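Local coordinates for protein GTP cyclohydrolase 1 type 2 homolog (Escherichia coli, Escherichia coli O157:H7, PDB 1NMO) that assembles into a toroidal hexamer with a dinuclear metal site and may take part in degrading radiation-damaged nucleotides, at residues A[1-10]-A[226-236]. Residues are numbered along the deposited sequence; the frame is centred on the assembly and turned at random.
Sequences MKNTELEQLI and LSEWLNENTDL
Thr-234 OG1, on the residue that meets selenomethionine Met-1, is held by two bonds. OG1 donates to Leu-230 O at 2.7 Å, from above the carbonyl plane, and accepts from Leu-236 N, forming an ST turn just past helix 226-233. On the opposite face of that carbonyl plane, Asn-233 N also reaches Leu-230 O. Chi1 of 73° sets OG1 between the backbone N and the carbonyl carbon, and CG2 anti to the carbonyl carbon, where it meets Met-1 and Leu-9. Met-1 bends at chi3 (-50°) and brings CE across Thr-234 CG2, 3.7 Å away. Leu-230 CD2 touches both Leu-6 CD1 (3.5 Å) and Ile-10 CD1 (3.6 Å), and both side chains cross Leu-230 at roughly a right angle. Leu-9 meets the six-membered end of the Trp-229 ring obliquely, with CD2 4.0 Å from CZ3. Asn-233 CG lies over one face of that ring, near its rim. Ile-10 CG2 rests on both methyls of Leu-226. The two helix segments cross at 117°, with axes 12.7 Å apart. Leu-6 touches Ile-38 and Leu-230 touches Val-238, so both helices pack on the five-stranded sheet. Side-chain carbons join the segments, while the hydroxyl bonds of Thr-234 stay within 226-236 and leave its methyl for Met-1.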
HETATM    1  N   MSE A   1      40.339  26.005 -19.592  1.00 27.16           N
HETATM    2  CA  MSE A   1      39.769  27.249 -20.195  1.00 26.74           C
HETATM    3  C   MSE A   1      39.508  28.200 -19.032  1.00 25.41           C
HETATM    4  O   MSE A   1      39.266  27.750 -17.918  1.00 25.49           O
HETATM    5  CB  MSE A   1      38.454  26.884 -20.890  1.00 29.02           C
HETATM    6  CG  MSE A   1      37.871  27.988 -21.656  1.00 33.75           C
HETATM    7 SE   MSE A   1      36.213  27.516 -22.599  1.00 43.35          SE
HETATM    8  CE  MSE A   1      36.822  25.859 -23.518  1.00 37.41           C
ATOM      9  N   LYS A   2      39.547  29.506 -19.275  1.00 24.33           N
ATOM     10  CA  LYS A   2      39.310  30.483 -18.207  1.00 22.85           C
ATOM     11  C   LYS A   2      37.844  30.676 -17.937  1.00 21.02           C
ATOM     12  O   LYS A   2      37.104  30.881 -18.888  1.00 21.19           O
ATOM     13  CB  LYS A   2      39.880  31.862 -18.596  1.00 24.37           C
ATOM     14  CG  LYS A   2      41.417  31.926 -18.764  1.00 26.64           C
ATOM     15  CD  LYS A   2      41.883  33.424 -18.770  1.00 28.46           C
ATOM     16  CE  LYS A   2      43.317  33.577 -19.312  1.00 26.87           C
ATOM     17  NZ  LYS A   2      44.294  32.937 -18.392  1.00 29.18           N
ATOM     18  N   ASN A   3      37.426  30.727 -16.668  1.00 18.47           N
ATOM     19  CA  ASN A   3      36.016  30.908 -16.420  1.00 18.49           C
ATOM     20  C   ASN A   3      35.353  31.985 -17.297  1.00 18.01           C
ATOM     21  O   ASN A   3      34.220  31.815 -17.725  1.00 17.12           O
ATOM     22  CB  ASN A   3      35.747  31.201 -14.945  1.00 17.71           C
ATOM     23  CG  ASN A   3      36.653  32.304 -14.394  1.00 18.21           C
ATOM     24  OD1 ASN A   3      37.489  32.802 -15.113  1.00 21.25           O
ATOM     25  ND2 ASN A   3      36.507  32.648 -13.125  1.00 15.38           N
ATOM     26  N   THR A   4      36.053  33.075 -17.623  1.00 18.80           N
ATOM     27  CA  THR A   4      35.386  34.137 -18.419  1.00 18.35           C
ATOM     28  C   THR A   4      35.290  33.813 -19.916  1.00 18.42           C
ATOM     29  O   THR A   4      34.467  34.379 -20.637  1.00 18.57           O
ATOM     30  CB  THR A   4      36.125  35.400 -18.281  1.00 19.08           C
ATOM     31  OG1 THR A   4      37.509  35.086 -18.508  1.00 22.50           O
ATOM     32  CG2 THR A   4      35.918  36.028 -16.869  1.00 16.54           C
ATOM     33  N   GLU A   5      36.169  32.930 -20.373  1.00 17.74           N
ATOM     34  CA  GLU A   5      36.210  32.478 -21.747  1.00 17.18           C
ATOM     35  C   GLU A   5      35.072  31.534 -21.877  1.00 16.23           C
ATOM     36  O   GLU A   5      34.330  31.641 -22.796  1.00 18.23           O
ATOM     37  CB  GLU A   5      37.485  31.683 -22.020  1.00 18.63           C
ATOM     38  CG  GLU A   5      38.493  32.495 -22.767  1.00 22.08           C
ATOM     39  CD  GLU A   5      39.933  32.081 -22.469  1.00 22.00           C
ATOM     40  OE1 GLU A   5      40.248  30.894 -22.146  1.00 24.02           O
ATOM     41  OE2 GLU A   5      40.774  32.969 -22.597  1.00 25.54           O
ATOM     42  N   LEU A   6      34.907  30.594 -20.945  1.00 15.28           N
ATOM     43  CA  LEU A   6      33.776  29.686 -21.073  1.00 14.40           C
ATOM     44  C   LEU A   6      32.465  30.474 -20.957  1.00 15.75           C
ATOM     45  O   LEU A   6      31.487  30.097 -21.547  1.00 17.02           O
ATOM     46  CB  LEU A   6      33.851  28.578 -20.029  1.00 12.99           C
ATOM     47  CG  LEU A   6      32.652  27.636 -19.732  1.00 14.17           C
ATOM     48  CD1 LEU A   6      32.262  26.860 -21.043  1.00 13.29           C
ATOM     49  CD2 LEU A   6      32.993  26.648 -18.607  1.00  9.98           C
ATOM     50  N   GLU A   7      32.409  31.602 -20.259  1.00 17.00           N
ATOM     51  CA  GLU A   7      31.135  32.277 -20.191  1.00 18.52           C
ATOM     52  C   GLU A   7      30.930  32.867 -21.580  1.00 20.59           C
ATOM     53  O   GLU A   7      29.844  32.728 -22.215  1.00 21.59           O
ATOM     54  CB  GLU A   7      31.156  33.391 -19.129  1.00 18.54           C
ATOM     55  CG  GLU A   7      29.973  34.384 -19.218  1.00 18.43           C
ATOM     56  CD  GLU A   7      30.146  35.544 -18.220  1.00 20.28           C
ATOM     57  OE1 GLU A   7      31.274  36.069 -18.165  1.00 20.11           O
ATOM     58  OE2 GLU A   7      29.189  35.932 -17.485  1.00 22.17           O
ATOM     59  N   GLN A   8      31.950  33.556 -22.077  1.00 20.60           N
ATOM     60  CA  GLN A   8      31.842  34.146 -23.446  1.00 21.28           C
ATOM     61  C   GLN A   8      31.503  33.063 -24.525  1.00 19.83           C
ATOM     62  O   GLN A   8      30.734  33.288 -25.488  1.00 19.97           O
ATOM     63  CB  GLN A   8      33.166  34.840 -23.867  1.00 21.45           C
ATOM     64  CG  GLN A   8      33.141  35.291 -25.363  1.00 23.89           C
ATOM     65  CD  GLN A   8      34.526  35.642 -25.946  1.00 26.51           C
ATOM     66  OE1 GLN A   8      35.582  35.039 -25.597  1.00 29.10           O
ATOM     67  NE2 GLN A   8      34.529  36.600 -26.862  1.00 26.91           N
ATOM     68  N   LEU A   9      32.045  31.877 -24.348  1.00 18.02           N
ATOM     69  CA  LEU A   9      31.777  30.834 -25.345  1.00 17.96           C
ATOM     70  C   LEU A   9      30.273  30.439 -25.445  1.00 17.45           C
ATOM     71  O   LEU A   9      29.690  30.323 -26.540  1.00 18.48           O
ATOM     72  CB  LEU A   9      32.627  29.612 -25.007  1.00 15.90           C
ATOM     73  CG  LEU A   9      32.317  28.479 -25.980  1.00 16.51           C
ATOM     74  CD1 LEU A   9      32.811  28.846 -27.438  1.00 19.67           C
ATOM     75  CD2 LEU A   9      32.998  27.272 -25.525  1.00 16.57           C
ATOM     76  N   ILE A  10      29.652  30.202 -24.295  1.00 16.88           N
ATOM     77  CA  ILE A  10      28.250  29.778 -24.261  1.00 16.51           C
ATOM     78  C   ILE A  10      27.428  30.963 -24.623  1.00 16.18           C
ATOM     79  O   ILE A  10      26.497  30.874 -25.403  1.00 14.76           O
ATOM     80  CB  ILE A  10      27.770  29.286 -22.837  1.00 15.77           C
ATOM     81  CG1 ILE A  10      28.735  28.281 -22.265  1.00 13.57           C
ATOM     82  CG2 ILE A  10      26.425  28.606 -22.951  1.00 15.54           C
ATOM     83  CD1 ILE A  10      29.192  27.501 -23.313  1.00 13.40           C
ATOM     84  N   LEU A 226      23.421  20.951 -24.172  1.00 16.95           N
ATOM     85  CA  LEU A 226      24.549  21.868 -24.117  1.00 16.80           C
ATOM     86  C   LEU A 226      25.775  21.196 -23.535  1.00 16.14           C
ATOM     87  O   LEU A 226      26.917  21.406 -23.977  1.00 16.15           O
ATOM     88  CB  LEU A 226      24.130  23.135 -23.323  1.00 15.53           C
ATOM     89  CG  LEU A 226      25.265  24.121 -22.951  1.00 14.98           C
ATOM     90  CD1 LEU A 226      25.739  24.870 -24.203  1.00 13.07           C
ATOM     91  CD2 LEU A 226      24.755  25.133 -21.918  1.00 12.28           C
ATOM     92  N   SER A 227      25.555  20.324 -22.564  1.00 17.52           N
ATOM     93  CA  SER A 227      26.697  19.622 -21.914  1.00 19.01           C
ATOM     94  C   SER A 227      27.426  18.734 -22.921  1.00 19.17           C
ATOM     95  O   SER A 227      28.650  18.607 -22.849  1.00 18.98           O
ATOM     96  CB  SER A 227      26.217  18.751 -20.736  1.00 18.02           C
ATOM     97  OG  SER A 227      25.514  19.537 -19.793  1.00 18.33           O
ATOM     98  N   GLU A 228      26.673  18.127 -23.860  1.00 20.51           N
ATOM     99  CA  GLU A 228      27.276  17.252 -24.901  1.00 20.07           C
ATOM    100  C   GLU A 228      27.945  18.184 -25.877  1.00 19.91           C
ATOM    101  O   GLU A 228      29.049  17.943 -26.332  1.00 20.79           O
ATOM    102  CB  GLU A 228      26.187  16.457 -25.615  1.00 21.15           C
ATOM    103  CG  GLU A 228      25.524  15.454 -24.687  1.00 24.69           C
ATOM    104  CD  GLU A 228      24.179  14.930 -25.216  1.00 29.04           C
ATOM    105  OE1 GLU A 228      23.515  15.687 -26.043  1.00 28.86           O
ATOM    106  OE2 GLU A 228      23.793  13.775 -24.779  1.00 28.77           O
ATOM    107  N   TRP A 229      27.294  19.286 -26.186  1.00 19.63           N
ATOM    108  CA  TRP A 229      27.923  20.215 -27.112  1.00 19.91           C
ATOM    109  C   TRP A 229      29.264  20.659 -26.515  1.00 21.09           C
ATOM    110  O   TRP A 229      30.256  20.864 -27.235  1.00 21.63           O
ATOM    111  CB  TRP A 229      27.067  21.474 -27.288  1.00 19.22           C
ATOM    112  CG  TRP A 229      27.610  22.444 -28.283  1.00 18.81           C
ATOM    113  CD1 TRP A 229      27.442  22.405 -29.657  1.00 18.20           C
ATOM    114  CD2 TRP A 229      28.435  23.601 -28.014  1.00 19.76           C
ATOM    115  NE1 TRP A 229      28.119  23.485 -30.253  1.00 19.44           N
ATOM    116  CE2 TRP A 229      28.733  24.217 -29.264  1.00 18.93           C
ATOM    117  CE3 TRP A 229      28.961  24.170 -26.839  1.00 20.36           C
ATOM    118  CZ2 TRP A 229      29.525  25.376 -29.360  1.00 20.08           C
ATOM    119  CZ3 TRP A 229      29.767  25.333 -26.928  1.00 19.21           C
ATOM    120  CH2 TRP A 229      30.039  25.921 -28.187  1.00 20.70           C
ATOM    121  N   LEU A 230      29.342  20.851 -25.202  1.00 19.85           N
ATOM    122  CA  LEU A 230      30.659  21.292 -24.709  1.00 18.69           C
ATOM    123  C   LEU A 230      31.647  20.118 -24.797  1.00 19.37           C
ATOM    124  O   LEU A 230      32.790  20.304 -25.134  1.00 18.28           O
ATOM    125  CB  LEU A 230      30.563  21.810 -23.269  1.00 15.41           C
ATOM    126  CG  LEU A 230      29.876  23.154 -23.058  1.00 14.41           C
ATOM    127  CD1 LEU A 230      29.334  23.081 -21.662  1.00 13.77           C
ATOM    128  CD2 LEU A 230      30.897  24.374 -23.167  1.00  7.96           C
ATOM    129  N   ASN A 231      31.222  18.916 -24.465  1.00 19.63           N
ATOM    130  CA  ASN A 231      32.146  17.809 -24.563  1.00 21.27           C
ATOM    131  C   ASN A 231      32.693  17.624 -26.001  1.00 22.99           C
ATOM    132  O   ASN A 231      33.878  17.267 -26.209  1.00 23.35           O
ATOM    133  CB  ASN A 231      31.452  16.519 -24.109  1.00 19.50           C
ATOM    134  CG  ASN A 231      31.405  16.401 -22.611  1.00 21.44           C
ATOM    135  OD1 ASN A 231      32.393  16.728 -21.924  1.00 23.95           O
ATOM    136  ND2 ASN A 231      30.301  15.899 -22.074  1.00 20.15           N
ATOM    137  N   GLU A 232      31.827  17.829 -26.997  1.00 24.03           N
ATOM    138  CA  GLU A 232      32.249  17.637 -28.390  1.00 25.02           C
ATOM    139  C   GLU A 232      32.993  18.848 -28.985  1.00 24.63           C
ATOM    140  O   GLU A 232      33.686  18.697 -30.003  1.00 25.61           O
ATOM    141  CB  GLU A 232      31.031  17.213 -29.285  1.00 26.43           C
ATOM    142  CG  GLU A 232      30.165  16.034 -28.666  1.00 28.97           C
ATOM    143  CD  GLU A 232      28.762  15.812 -29.314  1.00 33.63           C
ATOM    144  OE1 GLU A 232      28.193  16.793 -29.913  1.00 36.10           O
ATOM    145  OE2 GLU A 232      28.194  14.651 -29.220  1.00 34.82           O
ATOM    146  N   ASN A 233      32.904  20.042 -28.378  1.00 22.69           N
ATOM    147  CA  ASN A 233      33.625  21.155 -28.977  1.00 20.43           C
ATOM    148  C   ASN A 233      34.762  21.704 -28.152  1.00 20.45           C
ATOM    149  O   ASN A 233      35.414  22.687 -28.544  1.00 19.04           O
ATOM    150  CB  ASN A 233      32.673  22.272 -29.327  1.00 20.94           C
ATOM    151  CG  ASN A 233      31.775  21.904 -30.512  1.00 22.62           C
ATOM    152  OD1 ASN A 233      31.831  22.531 -31.573  1.00 26.23           O
ATOM    153  ND2 ASN A 233      30.975  20.872 -30.346  1.00 22.69           N
ATOM    154  N   THR A 234      35.010  21.073 -27.008  1.00 19.69           N
ATOM    155  CA  THR A 234      36.082  21.537 -26.146  1.00 20.40           C
ATOM    156  C   THR A 234      36.720  20.348 -25.462  1.00 20.92           C
ATOM    157  O   THR A 234      36.305  19.209 -25.662  1.00 21.67           O
ATOM    158  CB  THR A 234      35.579  22.502 -25.031  1.00 19.35           C
ATOM    159  OG1 THR A 234      34.856  21.737 -24.058  1.00 18.39           O
ATOM    160  CG2 THR A 234      34.756  23.572 -25.580  1.00 16.84           C
ATOM    161  N   ASP A 235      37.740  20.617 -24.659  1.00 21.91           N
ATOM    162  CA  ASP A 235      38.453  19.540 -23.958  1.00 24.18           C
ATOM    163  C   ASP A 235      38.027  19.385 -22.498  1.00 23.31           C
ATOM    164  O   ASP A 235      38.576  18.553 -21.719  1.00 23.81           O
ATOM    165  CB  ASP A 235      39.977  19.772 -24.073  1.00 25.98           C
ATOM    166  CG  ASP A 235      40.432  19.884 -25.565  1.00 30.40           C
ATOM    167  OD1 ASP A 235      40.024  18.971 -26.392  1.00 34.01           O
ATOM    168  OD2 ASP A 235      41.176  20.872 -25.913  1.00 31.29           O
ATOM    169  N   LEU A 236      37.006  20.170 -22.164  1.00 23.10           N
ATOM    170  CA  LEU A 236      36.425  20.209 -20.829  1.00 21.07           C
ATOM    171  C   LEU A 236      35.781  18.877 -20.545  1.00 21.61           C
ATOM    172  O   LEU A 236      35.294  18.241 -21.449  1.00 22.65           O
ATOM    173  CB  LEU A 236      35.348  21.276 -20.768  1.00 18.44           C
ATOM    174  CG  LEU A 236      35.790  22.719 -20.944  1.00 18.30           C
ATOM    175  CD1 LEU A 236      34.546  23.579 -21.037  1.00 16.02           C
ATOM    176  CD2 LEU A 236      36.737  23.151 -19.792  1.00 17.30           C
TER